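Local atomic coordinates of hypothetical Thioesterase Protein SP_1851 (Streptococcus pneumoniae serotype 4, PDB entry 4XY5), a protein that probably hydrolyses thioesters, such as acyl-coenzyme A compounds, as a PaaI-type member of the hotdog-fold thioesterase superfamily. Residues S74-L79 with C117-T122. The protein carries 1 engineered substitution. Sequence-based numbering, arbitrary orientation.
Sequences SSINYL and CKATFT
Thr120 O takes two donors from the neighbouring strand: the backbone Ser75 N at 3.0 Å, lying in the carbonyl plane, and the hydroxyl Ser74 OG at 3.2 Å, standing well above that plane. The carbonyl belongs to an antiparallel pairing of strands 68-78 and 115-127 in the hotdog sheet, whose helix 47-64 packs against the face bearing Ser74, Ile76, Ala119 and Phe121. Thr120 N returns a bond to Ser75 O, and two residues on, Asn77 and Lys118 form the second hydrogen-bonded pair, with Asn77 N reaching Lys118 O at 2.8 Å and almost straight (175°).

On the helix side, Ser74 OG sits anti to its backbone N (chi1 -179°), which lays it over one face of the Phe121 ring, 3.1 Å above the plane and displaced toward the rim; the ring also meets Phe51 of the helix. Further along, Ile76 CB packs on Ala119 CB at 3.8 Å, and Ile76 CG1 lies over a face of the Tyr78 ring, whose OH bonds to Gly47 O.

Strand 68-78 is outermost in its own chain, but residues 74-77 pair antiparallel with a strand of the second subunit, carrying the sheet across the interface. Where the strand ends, Leu79 crosses the bent Lys118 chain at about a right angle, its CD1 3.6 Å from Lys118 CE, while Lys118 NZ bonds to Ile108 O.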
# COMPACT_ATOMS: atom_id res chain seq x y z
N SER A 74 6.55 0.32 0.37
CA SER A 74 6.20 -1.07 0.62
C SER A 74 4.79 -1.17 1.18
O SER A 74 4.35 -0.29 1.92
CB SER A 74 7.18 -1.72 1.59
OG SER A 74 6.82 -3.07 1.78
N SER A 75 4.10 -2.24 0.82
CA SER A 75 2.79 -2.54 1.40
C SER A 75 2.79 -3.95 1.99
O SER A 75 3.33 -4.87 1.40
CB SER A 75 1.71 -2.38 0.34
OG SER A 75 1.62 -1.02 -0.01
N ILE A 76 2.22 -4.12 3.18
CA ILE A 76 2.23 -5.44 3.81
C ILE A 76 0.85 -5.76 4.36
O ILE A 76 0.16 -4.87 4.84
CB ILE A 76 3.30 -5.53 4.95
CG1 ILE A 76 3.26 -6.90 5.64
CG2 ILE A 76 3.09 -4.41 5.96
CD1 ILE A 76 4.54 -7.18 6.50
N ASN A 77 0.44 -7.02 4.21
CA ASN A 77 -0.81 -7.54 4.78
C ASN A 77 -0.49 -8.59 5.81
O ASN A 77 0.27 -9.52 5.53
CB ASN A 77 -1.69 -8.17 3.71
CG ASN A 77 -2.36 -7.15 2.83
OD1 ASN A 77 -1.77 -6.68 1.86
ND2 ASN A 77 -3.58 -6.79 3.17
N TYR A 78 -1.10 -8.46 6.98
CA TYR A 78 -0.91 -9.42 8.06
C TYR A 78 -2.08 -10.39 8.12
O TYR A 78 -3.24 -9.99 8.24
CB TYR A 78 -0.73 -8.69 9.38
CG TYR A 78 0.47 -7.75 9.38
CD1 TYR A 78 1.74 -8.22 9.66
CD2 TYR A 78 0.32 -6.39 9.10
CE1 TYR A 78 2.84 -7.37 9.67
CE2 TYR A 78 1.42 -5.52 9.11
CZ TYR A 78 2.67 -6.02 9.40
OH TYR A 78 3.78 -5.16 9.42
N LEU A 79 -1.77 -11.68 8.04
CA LEU A 79 -2.79 -12.72 7.83
C LEU A 79 -3.05 -13.58 9.05
O LEU A 79 -4.18 -13.97 9.34
CB LEU A 79 -2.37 -13.61 6.66
CG LEU A 79 -1.99 -12.85 5.39
CD1 LEU A 79 -1.72 -13.83 4.27
CD2 LEU A 79 -3.11 -11.92 5.01
N CYS A 117 2.21 -13.52 6.66
CA CYS A 117 2.05 -12.18 6.08
C CYS A 117 2.60 -12.16 4.66
O CYS A 117 3.34 -13.06 4.27
CB CYS A 117 2.73 -11.12 6.96
SG CYS A 117 4.53 -11.27 7.06
N LYS A 118 2.20 -11.15 3.88
CA LYS A 118 2.61 -11.01 2.48
C LYS A 118 2.92 -9.54 2.24
O LYS A 118 2.18 -8.68 2.70
CB LYS A 118 1.51 -11.47 1.51
CG LYS A 118 0.82 -12.77 1.88
CD LYS A 118 1.80 -13.93 1.86
CE LYS A 118 1.25 -15.11 2.63
NZ LYS A 118 2.31 -16.07 2.99
N ALA A 119 4.01 -9.24 1.55
CA ALA A 119 4.35 -7.84 1.33
C ALA A 119 4.85 -7.63 -0.09
O ALA A 119 5.31 -8.57 -0.72
CB ALA A 119 5.41 -7.38 2.33
N THR A 120 4.73 -6.41 -0.58
CA THR A 120 5.24 -6.09 -1.90
C THR A 120 6.11 -4.86 -1.76
O THR A 120 5.70 -3.87 -1.15
CB THR A 120 4.10 -5.85 -2.91
OG1 THR A 120 3.38 -7.07 -3.08
CG2 THR A 120 4.65 -5.40 -4.25
N PHE A 121 7.32 -4.95 -2.29
CA PHE A 121 8.30 -3.87 -2.21
C PHE A 121 8.60 -3.25 -3.55
O PHE A 121 8.86 -3.97 -4.51
CB PHE A 121 9.59 -4.41 -1.61
CG PHE A 121 9.48 -4.73 -0.17
CD1 PHE A 121 9.91 -3.83 0.79
CD2 PHE A 121 8.94 -5.94 0.24
CE1 PHE A 121 9.80 -4.13 2.13
CE2 PHE A 121 8.83 -6.23 1.59
CZ PHE A 121 9.26 -5.32 2.52
N THR A 122 8.56 -1.92 -3.61
CA THR A 122 8.96 -1.18 -4.79
C THR A 122 10.33 -0.60 -4.53
O THR A 122 10.49 0.34 -3.76
CB THR A 122 7.96 -0.05 -5.13
OG1 THR A 122 6.66 -0.63 -5.32
CG2 THR A 122 8.37 0.66 -6.40